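Putative branched-chain amino acid transport system substrate-binding protein (PDB 3TX6) probably acts as the periplasmic solute-binding component of an ABC transporter for lignin-derived aromatic acids, and here holds 3-(4-hydroxyphenyl)pyruvic acid. Local coordinates at residues A[13-17]-A[18-22]; A[60-63]-A[64-67]; A[128-132]-A[133-137]; A[151-154]-A[155-158]. All coordinates share one frame; numbering follows the deposited sequence.

Contact 1: A[13-17]-A[18-22]; sequences TVTTT and GPAAA
A water molecule bridges Thr-17 and Ala-20: it accepts a hydrogen bond from Ala-20 N at 2.9 Å and gives a weak one to Thr-17 O at 3.4 Å. It spans the loop that takes the chain from strand 8-14 into helix 21-29, the first beta-alpha connection of this periplasmic binding protein fold. The second half of the loop is a type I beta turn, closed by Ala-21 N bonding to Gly-18 O at 3.0 Å, and Ala-20 takes the N-cap position of the helix. Gly-18 enters the turn with a phi of 86°, a backbone shape that suits a residue without a side chain.

No direct hydrogen bond joins residues 13-17 to 18-22, and small carbon contacts make up the rest. Thr-15 keeps OG1 beside its backbone N (chi1 -52°), where it bonds to Asp-50; the methyl is thereby set trans to that N, which brings CG2 alongside Ala-20 CB at 3.7 Å. Ala-21 CB rests on Thr-16 O at 3.5 Å. The carboxylate of Asp-49 takes both Thr-16 N and Thr-17 OG1, tying the first half of the loop to the end of the adjoining strand 41-49. The loop lies near the binding cleft, the Ala-20 side chain being about 7 Å from the bound aromatic acid. The peptide carbonyl of Thr-15 makes a CA-H...O contact with the first helical residue, Ala-21 CA directing its hydrogen at Thr-15 O across 3.3 Å with an angle of 157° at the hydrogen.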
ATOM      1  N   THR A  13       4.196  -7.230  11.495  1.00 12.95           N
ATOM      2  CA  THR A  13       4.100  -6.007  12.270  1.00 12.32           C
ATOM      3  C   THR A  13       3.322  -4.981  11.484  1.00 12.05           C
ATOM      4  O   THR A  13       3.664  -4.682  10.342  1.00 12.84           O
ATOM      5  CB  THR A  13       5.506  -5.459  12.729  1.00 13.33           C
ATOM      6  OG1 THR A  13       5.320  -4.344  13.648  1.00 14.56           O
ATOM      7  CG2 THR A  13       6.458  -5.138  11.592  1.00 15.69           C
ATOM      8  N   VAL A  14       2.230  -4.493  12.082  1.00 13.14           N
ATOM      9  CA  VAL A  14       1.413  -3.498  11.467  1.00 12.22           C
ATOM     10  C   VAL A  14       1.008  -2.437  12.486  1.00 12.59           C
ATOM     11  O   VAL A  14       1.294  -2.548  13.671  1.00 14.92           O
ATOM     12  CB  VAL A  14       0.166  -4.138  10.798  1.00 13.10           C
ATOM     13  CG1 VAL A  14       0.532  -4.903   9.528  1.00 16.27           C
ATOM     14  CG2 VAL A  14      -0.613  -4.973  11.808  1.00 14.07           C
ATOM     15  N   THR A  15       0.382  -1.387  11.987  1.00 12.01           N
ATOM     16  CA  THR A  15       0.083  -0.211  12.802  1.00 13.67           C
ATOM     17  C   THR A  15      -1.401  -0.193  13.166  1.00 14.46           C
ATOM     18  O   THR A  15      -2.272   0.204  12.365  1.00 15.63           O
ATOM     19  CB  THR A  15       0.443   1.066  12.034  1.00 16.43           C
ATOM     20  OG1 THR A  15       1.806   0.972  11.558  1.00 15.78           O
ATOM     21  CG2 THR A  15       0.206   2.316  12.947  1.00 17.15           C
ATOM     22  N   THR A  16      -1.674  -0.613  14.391  1.00 15.40           N
ATOM     23  CA  THR A  16      -3.044  -0.721  14.866  1.00 17.55           C
ATOM     24  C   THR A  16      -3.366   0.296  15.972  1.00 17.66           C
ATOM     25  O   THR A  16      -4.484   0.308  16.479  1.00 20.53           O
ATOM     26  CB  THR A  16      -3.391  -2.137  15.307  1.00 18.17           C
ATOM     27  OG1 THR A  16      -2.542  -2.536  16.390  1.00 20.64           O
ATOM     28  CG2 THR A  16      -3.291  -3.096  14.170  1.00 21.54           C
ATOM     29  N   THR A  17      -2.393   1.133  16.320  1.00 19.37           N
ATOM     30  CA  THR A  17      -2.580   2.296  17.200  1.00 20.38           C
ATOM     31  C   THR A  17      -1.864   3.511  16.609  1.00 20.37           C
ATOM     32  O   THR A  17      -0.982   3.346  15.757  1.00 23.32           O
ATOM     33  CB  THR A  17      -1.996   2.061  18.617  1.00 22.71           C
ATOM     34  OG1 THR A  17      -0.576   1.822  18.531  1.00 22.33           O
ATOM     35  CG2 THR A  17      -2.685   0.919  19.305  1.00 23.35           C
ATOM     36  N   GLY A  18      -2.249   4.714  17.026  1.00 27.05           N
ATOM     37  CA  GLY A  18      -1.677   5.938  16.496  1.00 24.31           C
ATOM     38  C   GLY A  18      -2.388   6.386  15.229  1.00 23.44           C
ATOM     39  O   GLY A  18      -3.380   5.767  14.810  1.00 24.07           O
ATOM     40  N   PRO A  19      -1.860   7.451  14.589  1.00 26.02           N
ATOM     41  CA  PRO A  19      -2.589   8.065  13.473  1.00 28.49           C
ATOM     42  C   PRO A  19      -2.813   7.188  12.267  1.00 24.43           C
ATOM     43  O   PRO A  19      -3.729   7.468  11.522  1.00 31.07           O
ATOM     44  CB  PRO A  19      -1.740   9.293  13.104  1.00 34.36           C
ATOM     45  CG  PRO A  19      -0.475   9.144  13.851  1.00 36.55           C
ATOM     46  CD  PRO A  19      -0.722   8.275  15.025  1.00 29.55           C
ATOM     47  N   ALA A  20      -2.009   6.131  12.096  1.00 24.97           N
ATOM     48  CA  ALA A  20      -2.171   5.217  10.974  1.00 20.82           C
ATOM     49  C   ALA A  20      -2.937   3.935  11.321  1.00 17.81           C
ATOM     50  O   ALA A  20      -2.922   2.986  10.529  1.00 16.83           O
ATOM     51  CB  ALA A  20      -0.804   4.849  10.393  1.00 20.00           C
ATOM     52  N   ALA A  21      -3.590   3.905  12.481  1.00 17.48           N
ATOM     53  CA  ALA A  21      -4.352   2.728  12.889  1.00 17.81           C
ATOM     54  C   ALA A  21      -5.368   2.291  11.840  1.00 16.55           C
ATOM     55  O   ALA A  21      -5.633   1.106  11.760  1.00 17.68           O
ATOM     56  CB  ALA A  21      -5.093   2.944  14.245  1.00 18.72           C
ATOM     57  N   ALA A  22      -5.946   3.240  11.081  1.00 16.75           N
ATOM     58  CA  ALA A  22      -6.941   2.898  10.069  1.00 18.45           C
ATOM     59  C   ALA A  22      -6.371   2.095   8.925  1.00 15.81           C
ATOM     60  O   ALA A  22      -7.136   1.508   8.161  1.00 19.65           O
ATOM     61  CB  ALA A  22      -7.681   4.126   9.536  1.00 22.09           C
TER
HETATM   62  O   HOH W   1       0.415   5.510  13.475  1.00 29.06           O

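Contact 2: A[60-63]-A[64-67]; sequences NARR and FVTE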
ATOM      1  N   ASN A  60       9.989  -5.403  16.699  1.00 14.50           N
ATOM      2  CA  ASN A  60       9.059  -6.464  16.317  1.00 14.81           C
ATOM      3  C   ASN A  60       9.678  -7.387  15.304  1.00 14.13           C
ATOM      4  O   ASN A  60       9.612  -8.616  15.451  1.00 14.14           O
ATOM      5  CB  ASN A  60       7.735  -5.907  15.795  1.00 13.70           C
ATOM      6  CG  ASN A  60       6.944  -5.169  16.872  1.00 14.56           C
ATOM      7  OD1 ASN A  60       7.247  -5.252  18.069  1.00 16.16           O
ATOM      8  ND2 ASN A  60       5.900  -4.463  16.460  1.00 14.10           N
ATOM      9  N   ALA A  61      10.262  -6.829  14.250  1.00 13.93           N
ATOM     10  CA  ALA A  61      10.878  -7.627  13.213  1.00 14.70           C
ATOM     11  C   ALA A  61      11.974  -8.540  13.788  1.00 14.96           C
ATOM     12  O   ALA A  61      12.077  -9.712  13.405  1.00 14.83           O
ATOM     13  CB  ALA A  61      11.430  -6.734  12.050  1.00 15.16           C
ATOM     14  N   ARG A  62      12.786  -8.007  14.697  1.00 14.72           N
ATOM     15  CA  ARG A  62      13.816  -8.781  15.316  1.00 15.48           C
ATOM     16  C   ARG A  62      13.250  -9.916  16.166  1.00 15.28           C
ATOM     17  O   ARG A  62      13.763 -11.024  16.114  1.00 15.86           O
ATOM     18  CB  ARG A  62      14.732  -7.867  16.134  1.00 15.35           C
ATOM     19  CG  ARG A  62      15.839  -8.591  16.876  1.00 15.32           C
ATOM     20  CD  ARG A  62      16.711  -9.512  16.031  1.00 16.88           C
ATOM     21  NE  ARG A  62      17.347  -8.778  14.966  1.00 16.31           N
ATOM     22  CZ  ARG A  62      18.176  -9.304  14.058  1.00 15.03           C
ATOM     23  NH1 ARG A  62      18.408 -10.604  14.051  1.00 19.33           N
ATOM     24  NH2 ARG A  62      18.671  -8.541  13.084  1.00 17.19           N
ATOM     25  N   ARG A  63      12.176  -9.641  16.920  1.00 13.81           N
ATOM     26  CA  ARG A  63      11.540 -10.698  17.707  1.00 15.91           C
ATOM     27  C   ARG A  63      11.102 -11.825  16.783  1.00 15.57           C
ATOM     28  O   ARG A  63      11.258 -12.992  17.075  1.00 18.12           O
ATOM     29  CB  ARG A  63      10.304 -10.194  18.456  1.00 18.16           C
ATOM     30  CG  ARG A  63      10.588  -9.325  19.662  1.00 21.27           C
ATOM     31  CD  ARG A  63       9.341  -8.883  20.419  1.00 24.88           C
ATOM     32  NE  ARG A  63       8.673 -10.052  20.936  1.00 25.95           N
ATOM     33  CZ  ARG A  63       7.406 -10.135  21.292  1.00 24.44           C
ATOM     34  NH1 ARG A  63       6.602  -9.110  21.241  1.00 24.50           N
ATOM     35  NH2 ARG A  63       6.958 -11.305  21.733  1.00 32.75           N
ATOM     36  N   PHE A  64      10.576 -11.493  15.608  1.00 14.93           N
ATOM     37  CA  PHE A  64      10.148 -12.525  14.704  1.00 15.47           C
ATOM     38  C   PHE A  64      11.320 -13.366  14.216  1.00 17.60           C
ATOM     39  O   PHE A  64      11.198 -14.573  14.074  1.00 17.63           O
ATOM     40  CB  PHE A  64       9.436 -11.971  13.458  1.00 13.80           C
ATOM     41  CG  PHE A  64       8.242 -11.105  13.748  1.00 13.94           C
ATOM     42  CD1 PHE A  64       7.377 -11.399  14.778  1.00 14.42           C
ATOM     43  CD2 PHE A  64       7.933 -10.052  12.891  1.00 14.95           C
ATOM     44  CE1 PHE A  64       6.256 -10.630  14.999  1.00 16.50           C
ATOM     45  CE2 PHE A  64       6.841  -9.260  13.125  1.00 17.09           C
ATOM     46  CZ  PHE A  64       5.986  -9.560  14.161  1.00 16.49           C
ATOM     47  N   VAL A  65      12.427 -12.711  13.877  1.00 20.41           N
ATOM     48  CA  VAL A  65      13.456 -13.415  13.115  1.00 27.11           C
ATOM     49  C   VAL A  65      14.282 -14.247  14.056  1.00 30.96           C
ATOM     50  O   VAL A  65      14.803 -15.293  13.604  1.00 30.18           O
ATOM     51  CB  VAL A  65      14.292 -12.504  12.126  1.00 21.44           C
ATOM     52  CG1 VAL A  65      13.440 -11.726  11.140  1.00 24.22           C
ATOM     53  CG2 VAL A  65      15.179 -11.553  12.841  1.00 25.68           C
ATOM     54  N   THR A  66      14.304 -13.875  15.340  1.00 26.17           N
ATOM     55  CA  THR A  66      15.147 -14.468  16.370  1.00 32.16           C
ATOM     56  C   THR A  66      14.395 -15.298  17.483  1.00 30.90           C
ATOM     57  O   THR A  66      14.703 -16.467  17.790  1.00 39.38           O
ATOM     58  CB  THR A  66      16.027 -13.336  16.985  1.00 32.31           C
ATOM     59  OG1 THR A  66      17.171 -13.035  16.118  1.00 33.87           O
ATOM     60  CG2 THR A  66      16.398 -13.703  18.365  1.00 43.35           C
ATOM     61  N   GLU A  67      13.352 -14.747  18.027  1.00 29.90           N
ATOM     62  CA  GLU A  67      12.540 -15.412  19.007  1.00 31.55           C
ATOM     63  C   GLU A  67      11.614 -16.454  18.321  1.00 29.17           C
ATOM     64  O   GLU A  67      11.511 -17.619  18.752  1.00 31.46           O
ATOM     65  CB  GLU A  67      11.809 -14.279  19.736  1.00 29.89           C
ATOM     66  CG  GLU A  67      10.872 -14.592  20.862  1.00 31.36           C
ATOM     67  CD  GLU A  67      10.031 -13.371  21.271  1.00 29.60           C
ATOM     68  OE1 GLU A  67      10.563 -12.269  21.642  1.00 31.41           O
ATOM     69  OE2 GLU A  67       8.776 -13.509  21.194  1.00 31.12           O
TER
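Phe-64 lays one face of its ring over the carbonyl oxygen of Asn-60, which sits off centre toward the rim, 3.3 Å from CG. The pair is four residues apart in helix 54-67; Asn-60 O accepts the backbone bond from Phe-64 N, at 3.0 Å, and the same oxygen rests against the ring as a packing contact. This face of the amphipathic helix is turned to the sheet of its domain: the ring reaches Ile-46 and Leu-48 of strand 41-49 and Ile-73 of strand 72-75.

On the exposed side Arg-63 and Glu-67 run side by side, pointing the same way, and form an i to i+4 salt bridge along the helix. With chi3 of Arg-63 bent to 63°, the guanidinium turns its NE edge to the carboxylate and holds it side-on, in bidentate fashion. The planes of the two groups are 37° apart, yet both oxygens lie near the guanidinium plane.

Arg-62 goes another way. Its guanidinium passes over Val-65, CG2 lying 3.6 Å from NH1, and NH2 forms a salt bridge with Glu-91 of helix 79-92. In the Arg-63 salt bridge, NH2 meets the syn lone pair of Glu-67 OE2 at 2.9 Å, while NE reaches Glu-67 OE1 at 3.0 Å.

Contact 3: A[128-132]-A[133-137]; sequences EHMKK and NNIKT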
ATOM      1  N   GLU A 128      -2.173  11.082 -16.099  1.00 22.42           N
ATOM      2  CA  GLU A 128      -2.883  10.818 -17.350  1.00 22.74           C
ATOM      3  C   GLU A 128      -4.231  11.491 -17.313  1.00 23.82           C
ATOM      4  O   GLU A 128      -4.637  12.122 -18.278  1.00 29.38           O
ATOM      5  CB  GLU A 128      -3.054   9.324 -17.645  1.00 29.40           C
ATOM      6  CG  GLU A 128      -1.781   8.655 -18.165  1.00 31.84           C
ATOM      7  CD  GLU A 128      -1.890   7.134 -18.326  1.00 40.40           C
ATOM      8  OE1 GLU A 128      -2.857   6.534 -17.792  1.00 44.33           O
ATOM      9  OE2 GLU A 128      -0.998   6.537 -18.997  1.00 57.71           O
ATOM     10  N   HIS A 129      -4.950  11.302 -16.200  1.00 24.49           N
ATOM     11  CA  HIS A 129      -6.221  11.956 -16.016  1.00 24.03           C
ATOM     12  C   HIS A 129      -6.118  13.445 -16.033  1.00 24.55           C
ATOM     13  O   HIS A 129      -6.955  14.112 -16.688  1.00 25.25           O
ATOM     14  CB  HIS A 129      -6.870  11.485 -14.733  1.00 23.41           C
ATOM     15  CG  HIS A 129      -8.240  12.012 -14.538  1.00 24.63           C
ATOM     16  ND1 HIS A 129      -8.485  13.201 -13.950  1.00 20.77           N
ATOM     17  CD2 HIS A 129      -9.477  11.471 -14.892  1.00 23.77           C
ATOM     18  CE1 HIS A 129      -9.833  13.410 -13.943  1.00 24.27           C
ATOM     19  NE2 HIS A 129     -10.427  12.332 -14.483  1.00 25.83           N
HETATM   20  N   MSE A 130      -5.122  13.999 -15.338  0.50 24.08           N
HETATM   21  CA  MSE A 130      -4.892  15.449 -15.351  0.50 24.11           C
HETATM   22  C   MSE A 130      -4.828  15.927 -16.795  0.50 23.81           C
HETATM   23  O   MSE A 130      -5.528  16.853 -17.164  0.50 27.63           O
HETATM   24  CB  MSE A 130      -3.626  15.811 -14.554  0.50 17.93           C
HETATM   25  CG  MSE A 130      -3.706  15.592 -13.022  0.50 13.03           C
HETATM   26 SE   MSE A 130      -1.963  16.118 -12.243  0.50 13.68          SE
HETATM   27  CE  MSE A 130      -2.304  15.287 -10.463  0.50 15.47           C
ATOM     28  N   LYS A 131      -4.037  15.263 -17.638  1.00 25.74           N
ATOM     29  CA  LYS A 131      -3.811  15.720 -19.012  1.00 22.93           C
ATOM     30  C   LYS A 131      -4.962  15.438 -19.995  1.00 32.53           C
ATOM     31  O   LYS A 131      -4.887  15.762 -21.205  1.00 33.28           O
ATOM     32  CB  LYS A 131      -2.506  15.172 -19.580  1.00 25.12           C
ATOM     33  CG  LYS A 131      -1.252  15.550 -18.793  1.00 24.74           C
ATOM     34  CD  LYS A 131      -1.071  17.047 -18.508  1.00 21.06           C
ATOM     35  CE  LYS A 131      -1.028  17.908 -19.777  1.00 24.34           C
ATOM     36  NZ  LYS A 131      -1.010  19.371 -19.477  1.00 24.48           N
ATOM     37  N   LYS A 132      -6.013  14.827 -19.486  1.00 28.21           N
ATOM     38  CA  LYS A 132      -7.252  14.681 -20.190  1.00 30.16           C
ATOM     39  C   LYS A 132      -8.278  15.708 -19.679  1.00 30.26           C
ATOM     40  O   LYS A 132      -9.358  15.861 -20.274  1.00 36.08           O
ATOM     41  CB  LYS A 132      -7.767  13.230 -20.057  1.00 34.42           C
ATOM     42  CG  LYS A 132      -7.086  12.221 -21.007  1.00 37.95           C
ATOM     43  CD  LYS A 132      -8.044  11.697 -22.095  1.00 54.23           C
ATOM     44  CE  LYS A 132      -7.690  12.156 -23.513  1.00 62.66           C
ATOM     45  NZ  LYS A 132      -8.106  13.533 -23.949  1.00 79.52           N
ATOM     46  N   ASN A 133      -7.931  16.448 -18.632  0.50 26.09           N
ATOM     47  CA  ASN A 133      -8.888  17.326 -17.975  0.50 23.38           C
ATOM     48  C   ASN A 133      -8.380  18.754 -17.842  0.50 25.62           C
ATOM     49  O   ASN A 133      -8.719  19.474 -16.904  0.50 33.78           O
ATOM     50  CB  ASN A 133      -9.338  16.728 -16.637  0.50 24.49           C
ATOM     51  CG  ASN A 133     -10.249  15.539 -16.824  0.50 25.32           C
ATOM     52  OD1 ASN A 133      -9.796  14.389 -16.893  0.50 25.87           O
ATOM     53  ND2 ASN A 133     -11.557  15.813 -16.958  0.50 29.75           N
ATOM     54  N   ASN A 134      -7.602  19.162 -18.840  1.00 22.55           N
ATOM     55  CA  ASN A 134      -7.167  20.549 -18.972  1.00 21.93           C
ATOM     56  C   ASN A 134      -6.397  21.018 -17.757  1.00 23.66           C
ATOM     57  O   ASN A 134      -6.534  22.162 -17.341  1.00 27.02           O
ATOM     58  CB  ASN A 134      -8.344  21.510 -19.330  1.00 27.24           C
ATOM     59  CG  ASN A 134      -7.843  22.840 -19.867  1.00 29.06           C
ATOM     60  OD1 ASN A 134      -6.734  22.902 -20.433  1.00 26.25           O
ATOM     61  ND2 ASN A 134      -8.617  23.914 -19.667  1.00 30.69           N
ATOM     62  N   ILE A 135      -5.594  20.118 -17.178  1.00 24.65           N
ATOM     63  CA  ILE A 135      -4.729  20.535 -16.079  1.00 24.34           C
ATOM     64  C   ILE A 135      -3.359  20.876 -16.643  1.00 21.55           C
ATOM     65  O   ILE A 135      -2.694  19.998 -17.198  1.00 24.24           O
ATOM     66  CB  ILE A 135      -4.567  19.444 -15.033  1.00 26.04           C
ATOM     67  CG1 ILE A 135      -5.947  18.962 -14.593  1.00 26.98           C
ATOM     68  CG2 ILE A 135      -3.689  19.946 -13.868  1.00 26.69           C
ATOM     69  CD1 ILE A 135      -6.756  20.034 -13.959  1.00 23.18           C
ATOM     70  N   LYS A 136      -2.932  22.120 -16.472  1.00 24.62           N
ATOM     71  CA  LYS A 136      -1.586  22.547 -16.902  1.00 23.08           C
ATOM     72  C   LYS A 136      -0.657  22.778 -15.717  1.00 21.85           C
ATOM     73  O   LYS A 136       0.496  22.376 -15.736  1.00 28.12           O
ATOM     74  CB  LYS A 136      -1.664  23.818 -17.744  1.00 27.52           C
ATOM     75  CG  LYS A 136      -2.519  23.656 -19.000  1.00 29.70           C
ATOM     76  CD  LYS A 136      -2.742  24.966 -19.776  1.00 36.50           C
ATOM     77  CE  LYS A 136      -3.696  24.743 -20.950  1.00 34.16           C
ATOM     78  NZ  LYS A 136      -5.076  25.206 -20.683  1.00 42.87           N
ATOM     79  N   THR A 137      -1.165  23.443 -14.685  1.00 24.04           N
ATOM     80  CA  THR A 137      -0.372  23.770 -13.500  1.00 22.38           C
ATOM     81  C   THR A 137      -0.813  22.858 -12.350  1.00 22.66           C
ATOM     82  O   THR A 137      -2.020  22.503 -12.259  1.00 23.03           O
ATOM     83  CB  THR A 137      -0.497  25.236 -13.100  1.00 24.40           C
ATOM     84  OG1 THR A 137      -1.902  25.555 -12.894  1.00 26.72           O
ATOM     85  CG2 THR A 137       0.127  26.115 -14.208  1.00 28.11           C
TER
HETATM   86  O   HOH W   2      -7.137  18.275 -21.509  1.00 34.67           O
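One end of the Asn-133 amide reaches over a face of the His-129 imidazole, the two side chains crossing at a slant with their planes 22° apart and Asn-133 CG 3.6 Å from His-129 CE1. Asn-133 is modelled in two conformers, so this overlap describes one of them. The ring stands in the last turn of helix 119-130, with CG trans to the backbone N (chi1 -174°), and its ND1 is bonded to Tyr-220 OH.

Next along the chain the helix closes in a type I beta turn from Met-130 to Asn-133. Met-130 O, the pivot of the exit, takes Asn-133 N at 2.8 Å and Ile-135 N at 3.3 Å, the two donors coming from opposite faces of its carbonyl plane. Ile-135 thereby folds back onto the selenomethionine Met-130, CB to CB at 3.8 Å. Bends at chi2 and chi3 bring Lys-131 NZ round to Ile-135 O at 2.9 Å; Gly-163 O is a second acceptor for that ammonium.

Met-130 and Ile-135 both face strand 218-221, through Tyr-220 and Leu-218 respectively. Beyond them Lys-136 pairs by backbone with Lys-165 and Thr-137 with Ala-193, feeding the chain into strand 137-143 between its two neighbours.

Contact 4: A[151-154]-A[155-158]; sequences WFND and LKKQ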
ATOM      1  N   TRP A 151       6.585  10.679  -3.665  1.00 18.21           N
ATOM      2  CA  TRP A 151       5.460  11.238  -4.459  1.00 18.17           C
ATOM      3  C   TRP A 151       5.824  12.522  -5.128  1.00 19.27           C
ATOM      4  O   TRP A 151       5.549  12.715  -6.328  1.00 17.83           O
ATOM      5  CB  TRP A 151       4.243  11.401  -3.572  1.00 16.58           C
ATOM      6  CG  TRP A 151       3.370  10.168  -3.625  1.00 16.75           C
ATOM      7  CD1 TRP A 151       3.138   9.217  -2.637  1.00 16.19           C
ATOM      8  CD2 TRP A 151       2.568   9.785  -4.754  1.00 16.89           C
ATOM      9  NE1 TRP A 151       2.272   8.275  -3.089  1.00 16.31           N
ATOM     10  CE2 TRP A 151       1.917   8.551  -4.403  1.00 14.24           C
ATOM     11  CE3 TRP A 151       2.368  10.319  -6.031  1.00 16.31           C
ATOM     12  CZ2 TRP A 151       1.027   7.923  -5.263  1.00 17.05           C
ATOM     13  CZ3 TRP A 151       1.479   9.670  -6.868  1.00 18.37           C
ATOM     14  CH2 TRP A 151       0.838   8.497  -6.502  1.00 18.17           C
ATOM     15  N   PHE A 152       6.463  13.411  -4.377  1.00 18.44           N
ATOM     16  CA  PHE A 152       6.937  14.650  -5.002  1.00 19.47           C
ATOM     17  C   PHE A 152       7.926  14.381  -6.120  1.00 20.37           C
ATOM     18  O   PHE A 152       7.814  14.984  -7.172  1.00 19.50           O
ATOM     19  CB  PHE A 152       7.524  15.650  -4.016  1.00 18.94           C
ATOM     20  CG  PHE A 152       7.919  16.937  -4.664  1.00 19.98           C
ATOM     21  CD1 PHE A 152       6.952  17.784  -5.206  1.00 22.52           C
ATOM     22  CD2 PHE A 152       9.243  17.295  -4.750  1.00 26.90           C
ATOM     23  CE1 PHE A 152       7.313  18.956  -5.832  1.00 24.27           C
ATOM     24  CE2 PHE A 152       9.609  18.478  -5.358  1.00 31.12           C
ATOM     25  CZ  PHE A 152       8.643  19.308  -5.893  1.00 27.77           C
ATOM     26  N   ASN A 153       8.897  13.512  -5.892  1.00 19.95           N
ATOM     27  CA  ASN A 153       9.882  13.251  -6.909  1.00 19.68           C
ATOM     28  C   ASN A 153       9.251  12.698  -8.183  1.00 18.58           C
ATOM     29  O   ASN A 153       9.689  13.026  -9.304  1.00 20.35           O
ATOM     30  CB  ASN A 153      10.934  12.285  -6.405  1.00 19.89           C
ATOM     31  CG  ASN A 153      11.804  12.868  -5.328  1.00 23.95           C
ATOM     32  OD1 ASN A 153      11.822  14.080  -5.100  1.00 26.23           O
ATOM     33  ND2 ASN A 153      12.568  11.994  -4.680  1.00 25.76           N
ATOM     34  N   ASP A 154       8.228  11.875  -8.010  1.00 18.37           N
ATOM     35  CA  ASP A 154       7.519  11.309  -9.144  1.00 19.52           C
ATOM     36  C   ASP A 154       6.741  12.408  -9.900  1.00 17.43           C
ATOM     37  O   ASP A 154       6.717  12.417 -11.150  1.00 19.31           O
ATOM     38  CB  ASP A 154       6.568  10.182  -8.684  1.00 18.23           C
ATOM     39  CG  ASP A 154       5.843   9.521  -9.848  1.00 16.02           C
ATOM     40  OD1 ASP A 154       6.535   8.816 -10.606  1.00 21.58           O
ATOM     41  OD2 ASP A 154       4.600   9.743 -10.028  1.00 25.59           O
ATOM     42  N   LEU A 155       6.108  13.328  -9.170  1.00 18.75           N
ATOM     43  CA  LEU A 155       5.402  14.437  -9.820  1.00 19.02           C
ATOM     44  C   LEU A 155       6.383  15.264 -10.661  1.00 22.18           C
ATOM     45  O   LEU A 155       6.075  15.671 -11.781  1.00 20.99           O
ATOM     46  CB  LEU A 155       4.720  15.325  -8.781  1.00 19.29           C
ATOM     47  CG  LEU A 155       3.928  16.543  -9.235  1.00 18.95           C
ATOM     48  CD1 LEU A 155       2.744  16.199 -10.112  1.00 24.45           C
ATOM     49  CD2 LEU A 155       3.480  17.391  -8.026  1.00 22.70           C
ATOM     50  N   LYS A 156       7.584  15.459 -10.138  1.00 20.88           N
ATOM     51  CA  LYS A 156       8.568  16.303 -10.779  1.00 22.88           C
ATOM     52  C   LYS A 156       9.121  15.560 -11.996  1.00 25.65           C
ATOM     53  O   LYS A 156       9.255  16.149 -13.065  1.00 31.10           O
ATOM     54  CB  LYS A 156       9.691  16.581  -9.793  1.00 29.15           C
ATOM     55  CG  LYS A 156      10.426  17.902  -9.911  1.00 41.62           C
ATOM     56  CD  LYS A 156      11.226  18.117  -8.621  1.00 44.01           C
ATOM     57  CE  LYS A 156      12.427  17.173  -8.518  1.00 55.79           C
ATOM     58  NZ  LYS A 156      12.740  16.628  -7.163  1.00 70.73           N
ATOM     59  N   LYS A 157       9.405  14.259 -11.858  1.00 22.38           N
ATOM     60  CA  LYS A 157      10.088  13.545 -12.935  1.00 23.88           C
ATOM     61  C   LYS A 157       9.086  13.102 -14.014  1.00 24.64           C
ATOM     62  O   LYS A 157       9.178  13.488 -15.179  1.00 31.49           O
ATOM     63  CB  LYS A 157      10.903  12.375 -12.378  1.00 28.23           C
ATOM     64  CG  LYS A 157      11.544  11.472 -13.431  1.00 36.33           C
ATOM     65  CD  LYS A 157      12.320  10.315 -12.782  1.00 44.57           C
ATOM     66  CE  LYS A 157      12.899   9.363 -13.834  1.00 43.06           C
ATOM     67  NZ  LYS A 157      13.511   8.121 -13.281  1.00 49.18           N
ATOM     68  N   GLN A 158       8.114  12.324 -13.601  1.00 23.42           N
ATOM     69  CA  GLN A 158       7.144  11.771 -14.500  1.00 22.81           C
ATOM     70  C   GLN A 158       6.100  12.816 -14.867  1.00 25.10           C
ATOM     71  O   GLN A 158       5.699  12.977 -16.051  1.00 26.06           O
ATOM     72  CB  GLN A 158       6.526  10.500 -13.852  1.00 24.96           C
ATOM     73  CG  GLN A 158       5.487   9.885 -14.735  1.00 27.25           C
ATOM     74  CD  GLN A 158       5.010   8.534 -14.310  1.00 27.76           C
ATOM     75  OE1 GLN A 158       4.570   7.762 -15.174  1.00 28.55           O
ATOM     76  NE2 GLN A 158       5.070   8.221 -12.996  1.00 21.04           N
TER
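Four successive i to i+4 backbone bonds run through residues 151-158, from Leu-155 N to Trp-151 O at 3.0 Å down to Gln-158 N to Asp-154 O at 2.8 Å, with a wider pi-type turn over residues 155-158. On one flank the side chains of Asp-154 and Gln-158 extend the same way. Gln-158 NE2 meets the syn lone pair of Asp-154 OD1 at 2.9 Å, although the bond is bent to 136° and the carboxylate and amide planes are almost perpendicular, at 89°. Each end has a further partner, both on the adjoining helix 119-130: Asp-154 OD2 bonds to Tyr-127 OH and Gln-158 NE2 to Pro-120 O.

The segment belongs to helix 146-161, the crossover of the beta-alpha-beta unit formed with parallel strands 137-143 and 165-172. Leu-155 faces that sheet, touching Val-138, Tyr-140 and Ile-166. Trp-151, one turn earlier, meets Tyr-147 edge-to-face and comes within about 6 Å of the bound aromatic acid.

Phe-152 sets its ring against Tyr-140 and strand 165-172. With CG opposite the backbone N (chi1 -176°), it reaches down the helix so that CE2 is 3.7 Å from Lys-156 CD, the two side chains running obliquely to each other. Bends at chi3 and chi4 of the lysine return the ammonium toward Asn-153, where NZ makes a weak bond to OD1 at 3.4 Å.

How the contacts relate
Contacts 1 and 2 meet within one domain: Asn-60 ND2 of contact 2 lies 2.9 Å from Thr-13 OG1 of contact 1, a probable hydrogen bond that ties strand 8-14 to helix 54-67. Contacts 3 and 4 belong to the other sheet, with nearest atoms about 5 Å apart and helices 119-130 and 146-161 side by side. Contact 1 is a surface loop of small residues and water near the cleft; the other three are partly buried, each with an apolar face on a sheet. Their polar sides differ: a charged arginine-glutamate pair in contact 2, lysine to a main-chain oxygen at the helix exit in contact 3, and in contact 4 an aspartate-glutamine pair on one helix that bonds on to helix 119-130.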